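Long-range contacts in putative fimbrium tip subunit Fim1C (Bacteroides ovatus, PDB 4EPS), which is probably a component of the tip of the fimbrium, a surface filament that mediates cell adhesion and biofilm formation: residues N11-N16 / G147-L151; P305-Y309 / L385-G389; T426-P432 / Y504-F510. All coordinates share one frame; numbering follows the deposited sequence.

Contact 1 of 3, residues N11-N16 / G147-L151; sequences NGIVLN and GNYSL
Val14 and Leu15 run parallel to Ser150 and Leu151, and the backbone carries most of the polar contact. Val14 N gives its hydrogen to Tyr149 O at 3.1 Å, tilted 26° from the carbonyl plane, whereas Leu151 N reaches Val14 O almost end-on to the carbonyl at 2.8 Å. Asn16 N then binds Leu151 O, also at 2.8 Å, so that Val14 and Asn16 straddle Leu151 in the alternating pattern of a parallel strand pair. CA-H...O contacts fill the same seam, the closest from Ser150 CA to Val14 O at 3.2 Å.

Upstream, where direct pairing has not begun, a water takes over. It accepts from Tyr149 N at 3.0 Å and donates to Gly147 O at 2.9 Å, with a weak third bond to Gly12 O.

Among the side chains, Ile13 does the apolar work with both of its branches. With CG1 beside the backbone N and CG2 anti to it (chi1 -61°), CG1 rests against Tyr149 CB at 4.0 Å while CG2 meets Leu151 CG, also at 4.0 Å; one residue thus bridges two side chains of the neighbouring strand. Leu142 on strand 135-145 packs against all three, and the Tyr149 ring stacks on Tyr79. On the face of Val14 and Ser150, contact is lighter.

Segment 11-16 falls within a predicted propeptide, while its partner belongs to the fimbrillin-like region. The grip relies chiefly on main-chain bonds and aliphatic surface, with no salt bridge across it. The main-chain bonds depend little on sequence, whereas the apolar part depends on Ile13 and Leu151; if the propeptide is removed on maturation, an edge of strand 148-174 and the apolar patch under Ile13 would probably be uncovered, consistent with the strand replacement proposed for fimbrillin assembly.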
ATOM      1  N   ASN A  11       0.149 -59.682  30.374  1.00 68.53           N
ATOM      2  CA  ASN A  11      -0.165 -59.245  31.749  1.00 65.92           C
ATOM      3  C   ASN A  11       0.745 -58.058  32.185  1.00 63.02           C
ATOM      4  O   ASN A  11       0.765 -57.702  33.364  1.00 62.16           O
ATOM      5  CB  ASN A  11      -0.078 -60.414  32.760  1.00 68.10           C
ATOM      6  CG  ASN A  11      -1.346 -60.719  33.522  1.00 93.17           C
ATOM      7  OD1 ASN A  11      -2.175 -59.848  33.801  1.00 86.51           O
ATOM      8  ND2 ASN A  11      -1.493 -61.967  33.940  1.00 87.95           N
ATOM      9  N   GLY A  12       1.447 -57.450  31.218  1.00 54.53           N
ATOM     10  CA  GLY A  12       2.338 -56.313  31.430  1.00 52.00           C
ATOM     11  C   GLY A  12       1.595 -54.990  31.356  1.00 49.58           C
ATOM     12  O   GLY A  12       0.962 -54.677  30.340  1.00 48.30           O
ATOM     13  N   ILE A  13       1.664 -54.209  32.442  1.00 40.59           N
ATOM     14  CA  ILE A  13       0.968 -52.928  32.560  1.00 36.99           C
ATOM     15  C   ILE A  13       1.532 -51.884  31.580  1.00 38.48           C
ATOM     16  O   ILE A  13       2.734 -51.658  31.530  1.00 39.39           O
ATOM     17  CB  ILE A  13       1.020 -52.456  34.038  1.00 38.28           C
ATOM     18  CG1 ILE A  13       0.293 -53.499  34.938  1.00 38.24           C
ATOM     19  CG2 ILE A  13       0.422 -51.057  34.211  1.00 36.47           C
ATOM     20  CD1 ILE A  13       0.626 -53.448  36.375  1.00 37.27           C
ATOM     21  N   VAL A  14       0.643 -51.257  30.815  1.00 32.27           N
ATOM     22  CA  VAL A  14       0.955 -50.213  29.836  1.00 31.73           C
ATOM     23  C   VAL A  14       0.937 -48.880  30.582  1.00 35.68           C
ATOM     24  O   VAL A  14       0.020 -48.644  31.382  1.00 33.23           O
ATOM     25  CB  VAL A  14      -0.035 -50.222  28.637  1.00 35.37           C
ATOM     26  CG1 VAL A  14       0.215 -49.050  27.676  1.00 35.15           C
ATOM     27  CG2 VAL A  14       0.020 -51.557  27.891  1.00 36.53           C
ATOM     28  N   LEU A  15       1.946 -48.033  30.321  1.00 31.88           N
ATOM     29  CA  LEU A  15       2.069 -46.712  30.943  0.65 31.52           C
ATOM     30  C   LEU A  15       1.765 -45.611  29.984  1.00 34.82           C
ATOM     31  O   LEU A  15       2.327 -45.568  28.879  1.00 35.13           O
ATOM     32  CB  LEU A  15       3.471 -46.463  31.507  0.65 32.37           C
ATOM     33  CG  LEU A  15       4.021 -47.337  32.621  0.65 37.23           C
ATOM     34  CD1 LEU A  15       5.127 -46.607  33.321  0.65 37.90           C
ATOM     35  CD2 LEU A  15       2.972 -47.678  33.656  0.65 40.30           C
ATOM     36  N   ASN A  16       0.889 -44.695  30.407  1.00 27.75           N
ATOM     37  CA  ASN A  16       0.519 -43.526  29.623  0.60 27.05           C
ATOM     38  C   ASN A  16       0.748 -42.302  30.499  1.00 29.40           C
ATOM     39  O   ASN A  16       0.526 -42.372  31.711  1.00 26.94           O
ATOM     40  CB  ASN A  16      -0.930 -43.630  29.119  0.60 29.57           C
ATOM     41  CG  ASN A  16      -1.259 -44.959  28.476  0.60 50.32           C
ATOM     42  OD1 ASN A  16      -0.796 -45.271  27.372  0.60 41.03           O
ATOM     43  ND2 ASN A  16      -2.019 -45.798  29.186  0.60 40.16           N
ATOM     44  N   GLY A 147      -5.969 -59.701  32.257  1.00 55.05           N
ATOM     45  CA  GLY A 147      -4.642 -59.490  31.681  1.00 54.57           C
ATOM     46  C   GLY A 147      -4.335 -58.230  30.880  1.00 55.83           C
ATOM     47  O   GLY A 147      -3.220 -58.139  30.349  1.00 57.62           O
ATOM     48  N   ASN A 148      -5.295 -57.257  30.765  1.00 46.97           N
ATOM     49  CA  ASN A 148      -5.103 -56.000  30.027  0.60 45.40           C
ATOM     50  C   ASN A 148      -5.215 -54.806  30.996  1.00 46.50           C
ATOM     51  O   ASN A 148      -6.325 -54.381  31.327  1.00 45.95           O
ATOM     52  CB  ASN A 148      -6.124 -55.886  28.888  0.60 47.33           C
ATOM     53  CG  ASN A 148      -5.970 -54.675  27.989  0.60 70.01           C
ATOM     54  OD1 ASN A 148      -4.955 -53.972  27.998  0.60 62.87           O
ATOM     55  ND2 ASN A 148      -6.981 -54.415  27.168  0.60 65.20           N
ATOM     56  N   TYR A 149      -4.072 -54.290  31.465  1.00 36.96           N
ATOM     57  CA  TYR A 149      -4.037 -53.227  32.457  1.00 34.18           C
ATOM     58  C   TYR A 149      -3.205 -52.050  32.010  1.00 34.17           C
ATOM     59  O   TYR A 149      -2.266 -52.191  31.219  1.00 31.52           O
ATOM     60  CB  TYR A 149      -3.492 -53.788  33.784  1.00 35.92           C
ATOM     61  CG  TYR A 149      -4.369 -54.859  34.392  1.00 39.68           C
ATOM     62  CD1 TYR A 149      -4.229 -56.196  34.026  1.00 43.52           C
ATOM     63  CD2 TYR A 149      -5.346 -54.539  35.329  1.00 40.44           C
ATOM     64  CE1 TYR A 149      -5.061 -57.184  34.557  1.00 44.62           C
ATOM     65  CE2 TYR A 149      -6.162 -55.524  35.890  1.00 42.75           C
ATOM     66  CZ  TYR A 149      -6.015 -56.844  35.500  1.00 53.80           C
ATOM     67  OH  TYR A 149      -6.808 -57.819  36.064  1.00 59.71           O
ATOM     68  N   SER A 150      -3.595 -50.868  32.484  1.00 28.56           N
ATOM     69  CA  SER A 150      -2.905 -49.638  32.151  1.00 26.99           C
ATOM     70  C   SER A 150      -2.908 -48.683  33.313  1.00 29.29           C
ATOM     71  O   SER A 150      -3.800 -48.734  34.174  1.00 26.70           O
ATOM     72  CB  SER A 150      -3.541 -48.977  30.934  1.00 32.41           C
ATOM     73  OG  SER A 150      -4.873 -48.566  31.186  1.00 40.93           O
ATOM     74  N   LEU A 151      -1.863 -47.861  33.364  1.00 26.79           N
ATOM     75  CA  LEU A 151      -1.679 -46.753  34.291  1.00 28.21           C
ATOM     76  C   LEU A 151      -1.630 -45.515  33.467  1.00 30.72           C
ATOM     77  O   LEU A 151      -0.746 -45.404  32.600  1.00 30.00           O
ATOM     78  CB  LEU A 151      -0.398 -46.890  35.110  1.00 29.28           C
ATOM     79  CG  LEU A 151      -0.451 -47.749  36.329  1.00 34.79           C
ATOM     80  CD1 LEU A 151       0.952 -47.901  36.896  1.00 35.06           C
ATOM     81  CD2 LEU A 151      -1.438 -47.161  37.384  1.00 35.41           C
TER
HETATM   82  O   HOH W   1      -1.582 -55.829  30.915  1.00 50.41           O

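Contact 2 of 3, residues P305-Y309 / L385-G389. With SO4 (sulfate ion), chain H.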
ATOM      1  N   PRO A 305      19.378 -17.686  -7.538  1.00 24.53           N
ATOM      2  CA  PRO A 305      19.730 -17.907  -8.955  1.00 24.71           C
ATOM      3  C   PRO A 305      18.799 -18.910  -9.674  1.00 28.94           C
ATOM      4  O   PRO A 305      18.533 -18.744 -10.870  1.00 28.24           O
ATOM      5  CB  PRO A 305      21.181 -18.412  -8.896  1.00 26.45           C
ATOM      6  CG  PRO A 305      21.379 -18.926  -7.538  1.00 30.15           C
ATOM      7  CD  PRO A 305      20.472 -18.124  -6.635  1.00 25.70           C
ATOM      8  N   SER A 306      18.256 -19.904  -8.955  1.00 27.66           N
ATOM      9  CA  SER A 306      17.341 -20.873  -9.597  1.00 28.49           C
ATOM     10  C   SER A 306      15.982 -20.215  -9.939  1.00 34.76           C
ATOM     11  O   SER A 306      15.208 -20.772 -10.714  1.00 35.18           O
ATOM     12  CB  SER A 306      17.143 -22.111  -8.726  1.00 28.20           C
ATOM     13  OG  SER A 306      16.537 -21.806  -7.482  1.00 32.70           O
ATOM     14  N   VAL A 307      15.703 -19.034  -9.366  1.00 29.80           N
ATOM     15  CA  VAL A 307      14.495 -18.258  -9.651  1.00 28.71           C
ATOM     16  C   VAL A 307      14.857 -17.231 -10.752  1.00 32.68           C
ATOM     17  O   VAL A 307      14.267 -17.248 -11.844  1.00 31.98           O
ATOM     18  CB  VAL A 307      13.892 -17.606  -8.359  1.00 31.20           C
ATOM     19  CG1 VAL A 307      12.712 -16.690  -8.693  1.00 30.55           C
ATOM     20  CG2 VAL A 307      13.452 -18.681  -7.359  1.00 31.12           C
ATOM     21  N   LEU A 308      15.871 -16.371 -10.491  1.00 27.81           N
ATOM     22  CA  LEU A 308      16.301 -15.376 -11.483  1.00 27.66           C
ATOM     23  C   LEU A 308      16.609 -15.951 -12.842  1.00 30.29           C
ATOM     24  O   LEU A 308      16.278 -15.341 -13.855  1.00 29.87           O
ATOM     25  CB  LEU A 308      17.582 -14.641 -11.000  1.00 27.59           C
ATOM     26  CG  LEU A 308      17.422 -13.569  -9.937  1.00 31.92           C
ATOM     27  CD1 LEU A 308      18.814 -13.141  -9.406  1.00 31.95           C
ATOM     28  CD2 LEU A 308      16.687 -12.348 -10.502  1.00 34.88           C
ATOM     29  N   TYR A 309      17.304 -17.092 -12.876  1.00 27.17           N
ATOM     30  CA  TYR A 309      17.808 -17.650 -14.125  1.00 27.69           C
ATOM     31  C   TYR A 309      17.118 -18.944 -14.550  1.00 34.21           C
ATOM     32  O   TYR A 309      17.690 -19.720 -15.332  1.00 34.39           O
ATOM     33  CB  TYR A 309      19.336 -17.849 -14.002  1.00 27.37           C
ATOM     34  CG  TYR A 309      19.998 -16.592 -13.473  1.00 25.24           C
ATOM     35  CD1 TYR A 309      19.872 -15.377 -14.144  1.00 25.07           C
ATOM     36  CD2 TYR A 309      20.696 -16.604 -12.265  1.00 25.24           C
ATOM     37  CE1 TYR A 309      20.405 -14.202 -13.618  1.00 23.68           C
ATOM     38  CE2 TYR A 309      21.243 -15.434 -11.732  1.00 24.65           C
ATOM     39  CZ  TYR A 309      21.088 -14.238 -12.406  1.00 27.08           C
ATOM     40  OH  TYR A 309      21.645 -13.104 -11.878  1.00 26.76           O
ATOM     41  N   LEU A 385      28.030 -11.970 -14.802  1.00 25.11           N
ATOM     42  CA  LEU A 385      26.856 -11.093 -14.640  1.00 25.27           C
ATOM     43  C   LEU A 385      25.773 -11.693 -13.721  1.00 25.50           C
ATOM     44  O   LEU A 385      24.819 -11.000 -13.374  1.00 24.20           O
ATOM     45  CB  LEU A 385      26.254 -10.752 -16.013  1.00 27.17           C
ATOM     46  CG  LEU A 385      27.165  -9.902 -16.963  1.00 32.93           C
ATOM     47  CD1 LEU A 385      26.457  -9.605 -18.288  1.00 33.61           C
ATOM     48  CD2 LEU A 385      27.606  -8.599 -16.309  1.00 34.44           C
ATOM     49  N   ARG A 386      25.942 -12.942 -13.276  1.00 23.21           N
ATOM     50  CA  ARG A 386      24.945 -13.603 -12.412  1.00 22.63           C
ATOM     51  C   ARG A 386      25.074 -13.228 -10.936  1.00 25.95           C
ATOM     52  O   ARG A 386      26.188 -13.049 -10.436  1.00 24.76           O
ATOM     53  CB  ARG A 386      25.053 -15.144 -12.523  1.00 22.78           C
ATOM     54  CG  ARG A 386      25.080 -15.707 -13.957  1.00 25.91           C
ATOM     55  CD  ARG A 386      23.837 -15.305 -14.739  1.00 26.27           C
ATOM     56  NE  ARG A 386      23.782 -15.971 -16.041  1.00 27.64           N
ATOM     57  CZ  ARG A 386      22.983 -15.600 -17.029  1.00 39.44           C
ATOM     58  NH1 ARG A 386      22.215 -14.525 -16.903  1.00 31.39           N
ATOM     59  NH2 ARG A 386      22.980 -16.274 -18.172  1.00 31.02           N
ATOM     60  N   PHE A 387      23.932 -13.178 -10.228  1.00 22.82           N
ATOM     61  CA  PHE A 387      23.902 -12.898  -8.779  1.00 22.47           C
ATOM     62  C   PHE A 387      24.234 -14.171  -8.041  1.00 26.10           C
ATOM     63  O   PHE A 387      23.369 -15.046  -7.940  1.00 26.03           O
ATOM     64  CB  PHE A 387      22.502 -12.428  -8.358  1.00 23.78           C
ATOM     65  CG  PHE A 387      22.094 -11.017  -8.674  1.00 23.87           C
ATOM     66  CD1 PHE A 387      22.794 -10.264  -9.612  1.00 25.77           C
ATOM     67  CD2 PHE A 387      21.018 -10.430  -8.018  1.00 25.67           C
ATOM     68  CE1 PHE A 387      22.423  -8.951  -9.894  1.00 27.26           C
ATOM     69  CE2 PHE A 387      20.642  -9.116  -8.307  1.00 27.34           C
ATOM     70  CZ  PHE A 387      21.353  -8.383  -9.232  1.00 25.48           C
ATOM     71  N   LEU A 388      25.476 -14.307  -7.551  1.00 22.23           N
ATOM     72  CA  LEU A 388      25.929 -15.559  -6.910  1.00 21.17           C
ATOM     73  C   LEU A 388      26.782 -15.346  -5.679  1.00 24.34           C
ATOM     74  O   LEU A 388      27.451 -16.283  -5.245  1.00 23.62           O
ATOM     75  CB  LEU A 388      26.749 -16.388  -7.949  1.00 21.33           C
ATOM     76  CG  LEU A 388      25.911 -17.004  -9.092  1.00 24.81           C
ATOM     77  CD1 LEU A 388      26.801 -17.468 -10.226  1.00 24.71           C
ATOM     78  CD2 LEU A 388      25.031 -18.154  -8.569  1.00 25.96           C
ATOM     79  N   GLY A 389      26.777 -14.134  -5.115  1.00 21.64           N
ATOM     80  CA  GLY A 389      27.608 -13.834  -3.952  1.00 21.02           C
ATOM     81  C   GLY A 389      27.355 -14.744  -2.761  1.00 24.35           C
ATOM     82  O   GLY A 389      28.308 -15.185  -2.115  1.00 24.56           O
TER
HETATM   83  S   SO4 H 607      20.605 -14.757 -20.450  0.50 54.59           S
HETATM   84  O1  SO4 H 607      21.194 -13.777 -21.368  0.50 56.81           O
HETATM   85  O2  SO4 H 607      19.239 -15.115 -20.877  0.50 52.52           O
HETATM   86  O3  SO4 H 607      21.447 -15.955 -20.439  0.50 50.83           O
HETATM   87  O4  SO4 H 607      20.538 -14.157 -19.110  0.50 55.53           O
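Tyr309 OH is held by two groups: it accepts the backbone N-H of Phe387, with OH to N 2.8 Å and an angle of 160° at the hydrogen, and it is hydrogen-bonded to a glycerol that probably comes from the crystallisation liquor. The amide arrives at the edge of the phenol, near the ring plane, which leaves the ring's faces to carbon. Over the centre of one face stands Arg386 CD, 3.8 Å from the Tyr309 ring centroid and almost on the ring normal, a CH-pi contact; Leu308 CB covers the opposite face. The phenol is thus clamped between its own neighbour in sequence and a methylene from the other segment.

A bend at chi2 (-58°) brings the arginine chain round over the ring. Its guanidinium does not lie flat on the phenol: the two planes are 46° apart, and Arg386 NH1 comes to 3.7 Å from Tyr309 CD1. Arg386 NH1 and NH2 reach past the ring to O4 and O3 of a sulfate, probably from the crystallisation liquor, each at 2.8 Å, a two-pronged grip in the guanidinium plane. NE has a separate partner in Glu378, so anionic groups probably balance the arginine's charge on more than one side.

In the fold, the contact sets the end of the short helix 305-308 against the approach to helix 389-403, for which Leu388 occupies the N-cap position. Ser433 OG bonds to both Arg386 O and Leu388 N, bracketing Phe387. Tyr309 is the first residue to leave helical geometry, although its N still bonds Pro305 O. Beside the polar seam, Leu308 CD1 presses on Phe387 CD2 at 3.8 Å, and farther along Pro305 CB meets Leu388 CD2 at 3.9 Å.

Contact 3 of 3, residues T426-P432 / Y504-F510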
ATOM      1  N   THR A 426      18.269 -12.841   7.984  1.00 22.68           N
ATOM      2  CA  THR A 426      18.973 -12.601   6.703  1.00 21.13           C
ATOM      3  C   THR A 426      20.059 -13.648   6.436  1.00 25.68           C
ATOM      4  O   THR A 426      20.348 -14.497   7.281  1.00 23.63           O
ATOM      5  CB  THR A 426      19.605 -11.180   6.695  1.00 20.55           C
ATOM      6  OG1 THR A 426      20.746 -11.141   7.572  1.00 21.58           O
ATOM      7  CG2 THR A 426      18.591 -10.085   7.024  1.00 23.22           C
ATOM      8  N   THR A 427      20.722 -13.534   5.258  1.00 21.27           N
ATOM      9  CA  THR A 427      21.814 -14.426   4.892  1.00 21.39           C
ATOM     10  C   THR A 427      23.057 -14.190   5.735  1.00 25.83           C
ATOM     11  O   THR A 427      23.941 -15.040   5.770  1.00 26.55           O
ATOM     12  CB  THR A 427      22.217 -14.154   3.404  1.00 23.61           C
ATOM     13  OG1 THR A 427      22.656 -12.791   3.285  1.00 21.09           O
ATOM     14  CG2 THR A 427      21.102 -14.433   2.413  1.00 22.91           C
ATOM     15  N   GLY A 428      23.177 -12.991   6.291  1.00 22.83           N
ATOM     16  CA  GLY A 428      24.411 -12.515   6.884  1.00 22.64           C
ATOM     17  C   GLY A 428      25.191 -11.833   5.753  1.00 23.85           C
ATOM     18  O   GLY A 428      24.818 -11.939   4.574  1.00 21.58           O
ATOM     19  N   TRP A 429      26.247 -11.114   6.093  1.00 22.09           N
ATOM     20  CA  TRP A 429      27.048 -10.355   5.125  1.00 22.22           C
ATOM     21  C   TRP A 429      27.961 -11.254   4.256  1.00 25.07           C
ATOM     22  O   TRP A 429      28.605 -12.184   4.768  1.00 25.22           O
ATOM     23  CB  TRP A 429      27.936  -9.322   5.852  1.00 20.82           C
ATOM     24  CG  TRP A 429      27.185  -8.241   6.594  1.00 21.39           C
ATOM     25  CD1 TRP A 429      27.225  -7.991   7.942  1.00 23.89           C
ATOM     26  CD2 TRP A 429      26.331  -7.232   6.024  1.00 20.53           C
ATOM     27  NE1 TRP A 429      26.453  -6.894   8.241  1.00 22.35           N
ATOM     28  CE2 TRP A 429      25.884  -6.412   7.086  1.00 23.82           C
ATOM     29  CE3 TRP A 429      25.910  -6.932   4.711  1.00 21.58           C
ATOM     30  CZ2 TRP A 429      25.041  -5.315   6.881  1.00 23.42           C
ATOM     31  CZ3 TRP A 429      25.056  -5.857   4.510  1.00 23.13           C
ATOM     32  CH2 TRP A 429      24.636  -5.053   5.582  1.00 23.38           C
ATOM     33  N   TYR A 430      28.078 -10.917   2.969  1.00 20.05           N
ATOM     34  CA  TYR A 430      29.001 -11.619   2.066  1.00 19.73           C
ATOM     35  C   TYR A 430      29.573 -10.627   1.038  1.00 21.64           C
ATOM     36  O   TYR A 430      28.970  -9.589   0.782  1.00 20.73           O
ATOM     37  CB  TYR A 430      28.335 -12.824   1.360  1.00 21.12           C
ATOM     38  CG  TYR A 430      27.110 -12.466   0.545  1.00 21.79           C
ATOM     39  CD1 TYR A 430      27.227 -12.012  -0.777  1.00 21.71           C
ATOM     40  CD2 TYR A 430      25.839 -12.498   1.114  1.00 22.53           C
ATOM     41  CE1 TYR A 430      26.106 -11.615  -1.506  1.00 21.73           C
ATOM     42  CE2 TYR A 430      24.711 -12.131   0.383  1.00 22.74           C
ATOM     43  CZ  TYR A 430      24.852 -11.684  -0.921  1.00 26.17           C
ATOM     44  OH  TYR A 430      23.735 -11.344  -1.629  1.00 24.61           O
ATOM     45  N   VAL A 431      30.707 -10.975   0.420  1.00 19.42           N
ATOM     46  CA  VAL A 431      31.297 -10.147  -0.653  1.00 18.96           C
ATOM     47  C   VAL A 431      30.440 -10.394  -1.896  1.00 22.21           C
ATOM     48  O   VAL A 431      30.304 -11.544  -2.325  1.00 21.38           O
ATOM     49  CB  VAL A 431      32.799 -10.443  -0.907  1.00 22.20           C
ATOM     50  CG1 VAL A 431      33.324  -9.642  -2.103  1.00 21.48           C
ATOM     51  CG2 VAL A 431      33.652 -10.152   0.345  1.00 23.49           C
ATOM     52  N   PRO A 432      29.831  -9.348  -2.488  1.00 20.08           N
ATOM     53  CA  PRO A 432      28.958  -9.588  -3.646  1.00 18.82           C
ATOM     54  C   PRO A 432      29.702 -10.198  -4.817  1.00 21.90           C
ATOM     55  O   PRO A 432      30.889  -9.935  -4.989  1.00 20.42           O
ATOM     56  CB  PRO A 432      28.448  -8.169  -4.010  1.00 19.78           C
ATOM     57  CG  PRO A 432      29.509  -7.231  -3.431  1.00 22.28           C
ATOM     58  CD  PRO A 432      29.887  -7.911  -2.137  1.00 20.60           C
ATOM     59  N   TYR A 504      36.011  -2.690  -0.377  1.00 22.51           N
ATOM     60  CA  TYR A 504      34.959  -3.606   0.036  1.00 21.75           C
ATOM     61  C   TYR A 504      33.629  -2.907   0.280  1.00 24.33           C
ATOM     62  O   TYR A 504      33.574  -1.887   0.967  1.00 22.88           O
ATOM     63  CB  TYR A 504      35.341  -4.275   1.368  1.00 22.68           C
ATOM     64  CG  TYR A 504      36.347  -5.390   1.242  1.00 24.76           C
ATOM     65  CD1 TYR A 504      35.941  -6.686   0.944  1.00 27.08           C
ATOM     66  CD2 TYR A 504      37.700  -5.169   1.503  1.00 25.52           C
ATOM     67  CE1 TYR A 504      36.857  -7.731   0.868  1.00 28.04           C
ATOM     68  CE2 TYR A 504      38.627  -6.206   1.418  1.00 27.03           C
ATOM     69  CZ  TYR A 504      38.197  -7.488   1.119  1.00 28.84           C
ATOM     70  OH  TYR A 504      39.087  -8.518   1.041  1.00 28.75           O
ATOM     71  N   ARG A 505      32.563  -3.522  -0.201  1.00 20.27           N
ATOM     72  CA  ARG A 505      31.164  -3.274   0.179  1.00 20.87           C
ATOM     73  C   ARG A 505      30.567  -4.664   0.394  1.00 25.44           C
ATOM     74  O   ARG A 505      30.857  -5.561  -0.396  1.00 27.41           O
ATOM     75  CB  ARG A 505      30.382  -2.491  -0.890  1.00 21.04           C
ATOM     76  CG  ARG A 505      30.674  -0.995  -0.917  1.00 23.65           C
ATOM     77  CD  ARG A 505      29.905  -0.257   0.181  1.00 23.83           C
ATOM     78  NE  ARG A 505      30.292   1.153   0.198  1.00 25.04           N
ATOM     79  CZ  ARG A 505      29.714   2.085   0.942  1.00 29.19           C
ATOM     80  NH1 ARG A 505      28.706   1.770   1.754  1.00 21.68           N
ATOM     81  NH2 ARG A 505      30.165   3.329   0.919  1.00 23.87           N
ATOM     82  N   PHE A 506      29.850  -4.880   1.481  1.00 22.23           N
ATOM     83  CA  PHE A 506      29.232  -6.179   1.721  1.00 20.66           C
ATOM     84  C   PHE A 506      27.765  -6.105   1.386  1.00 22.07           C
ATOM     85  O   PHE A 506      27.152  -5.036   1.439  1.00 20.95           O
ATOM     86  CB  PHE A 506      29.439  -6.630   3.185  1.00 21.01           C
ATOM     87  CG  PHE A 506      30.870  -7.068   3.400  1.00 22.11           C
ATOM     88  CD1 PHE A 506      31.860  -6.140   3.732  1.00 25.05           C
ATOM     89  CD2 PHE A 506      31.235  -8.403   3.245  1.00 23.44           C
ATOM     90  CE1 PHE A 506      33.200  -6.540   3.880  1.00 26.55           C
ATOM     91  CE2 PHE A 506      32.574  -8.802   3.405  1.00 26.20           C
ATOM     92  CZ  PHE A 506      33.550  -7.862   3.683  1.00 24.77           C
ATOM     93  N   PHE A 507      27.213  -7.250   1.034  1.00 19.63           N
ATOM     94  CA  PHE A 507      25.800  -7.429   0.753  1.00 18.29           C
ATOM     95  C   PHE A 507      25.180  -8.456   1.703  1.00 20.48           C
ATOM     96  O   PHE A 507      25.881  -9.339   2.187  1.00 19.91           O
ATOM     97  CB  PHE A 507      25.622  -7.988  -0.662  1.00 19.69           C
ATOM     98  CG  PHE A 507      25.530  -6.999  -1.804  1.00 20.56           C
ATOM     99  CD1 PHE A 507      26.387  -5.900  -1.863  1.00 22.43           C
ATOM    100  CD2 PHE A 507      24.695  -7.251  -2.888  1.00 22.26           C
ATOM    101  CE1 PHE A 507      26.372  -5.032  -2.969  1.00 23.61           C
ATOM    102  CE2 PHE A 507      24.667  -6.385  -3.993  1.00 25.48           C
ATOM    103  CZ  PHE A 507      25.521  -5.296  -4.034  1.00 23.85           C
ATOM    104  N   LEU A 508      23.859  -8.405   1.856  1.00 18.92           N
ATOM    105  CA  LEU A 508      23.102  -9.460   2.535  1.00 18.18           C
ATOM    106  C   LEU A 508      21.805  -9.635   1.771  1.00 20.64           C
ATOM    107  O   LEU A 508      21.378  -8.706   1.084  1.00 19.29           O
ATOM    108  CB  LEU A 508      22.895  -9.196   4.048  1.00 17.91           C
ATOM    109  CG  LEU A 508      22.056  -7.998   4.541  1.00 20.56           C
ATOM    110  CD1 LEU A 508      20.541  -8.178   4.243  1.00 20.55           C
ATOM    111  CD2 LEU A 508      22.241  -7.851   6.059  1.00 22.36           C
ATOM    112  N   GLY A 509      21.214 -10.814   1.857  1.00 18.59           N
ATOM    113  CA  GLY A 509      19.907 -11.085   1.267  1.00 19.44           C
ATOM    114  C   GLY A 509      18.884 -11.111   2.394  1.00 22.44           C
ATOM    115  O   GLY A 509      19.200 -11.560   3.498  1.00 20.22           O
ATOM    116  N   PHE A 510      17.668 -10.609   2.137  1.00 20.46           N
ATOM    117  CA  PHE A 510      16.562 -10.602   3.134  1.00 19.74           C
ATOM    118  C   PHE A 510      15.218 -10.955   2.464  1.00 28.27           C
ATOM    119  O   PHE A 510      15.168 -10.989   1.208  1.00 28.83           O
ATOM    120  CB  PHE A 510      16.475  -9.231   3.848  1.00 19.67           C
ATOM    121  CG  PHE A 510      15.936  -8.089   3.004  1.00 19.48           C
ATOM    122  CD1 PHE A 510      16.745  -7.453   2.057  1.00 21.24           C
ATOM    123  CD2 PHE A 510      14.621  -7.651   3.155  1.00 20.10           C
ATOM    124  CE1 PHE A 510      16.251  -6.407   1.268  1.00 20.91           C
ATOM    125  CE2 PHE A 510      14.126  -6.583   2.373  1.00 22.45           C
ATOM    126  CZ  PHE A 510      14.940  -5.982   1.427  1.00 20.65           C
ATOM    127  OXT PHE A 510      14.220 -11.220   3.189  1.00 27.71           O
TER
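This is a buried seam in which an irregular segment, Thr426-Pro432, lies antiparallel along the last strand of the chain. Tyr430 and Phe507 form a hydrogen-bonded pair, a single bridge: Tyr430 N reaches Phe507 O at 2.8 Å, and Phe507 N returns to Tyr430 O at 2.9 Å and 179°. With chi1 at 58°, the Tyr430 ring folds back over the strand, placing Phe507 O over one face near the rim, 3.3 Å from Tyr430 CD2. Its hydroxyl is hydrogen-bonded to Glu436.

Thr427 takes over toward the C terminus. Its OG1 accepts Gly509 N-H at 2.8 Å, nearly straight at 175°, and donates to Gly428 O in the carbonyl plane, on a lone pair; its backbone N binds Gly509 O. With an alanine here, Gly509 N would probably lose its acceptor and Gly428 O its donor, leaving the backbone at Gly428 freer to move. The absence of a side chain at Gly509 matters as well, since a CB would sit tightly against Thr427 CG2.

Strand 502-509 belongs to an antiparallel sheet in which Phe506, Leu508 and Phe510 bond to 334-338 or the residue just before it, while Phe507 and Gly509 use their backbone on the loop. Leu508 and Trp429 meet beside that neighbouring strand. Leu508 CD2 stands over the indole, 3.7 Å from the centroid of Trp429's six-membered ring, and the backbone of Phe507 lies at the indole edge; Trp429 NE1 is bonded to Phe420 O.

Near the other end Pro432 crosses Phe507 at about a right angle, its CB over the ring's centre, 3.7 Å from the Phe507 centroid. Val431 CG2 touches Phe506 CE2 at 3.5 Å.

From the N terminus, contact 1 comes first: it closes a loop of 130 residues and ties the opening strand 14-19 to strand 148-174. Contact 2 opens well after it has closed, joining helix 305-308 to the lead-in of helix 389-403 across 75 residues. Contact 3 follows in turn, enclosing 71 residues and fastening the loop before helix 434-438 to the C-terminal strand. None nests in or crosses another. Contact 1 is remote, about 41 Å from contact 3 and 45 Å from contact 2 between nearest atoms. Contacts 2 and 3 touch, Gly389 C lying 3.4 Å from Tyr430 CD1, and Glu436 bonds to Gly389 and Tyr430 alike.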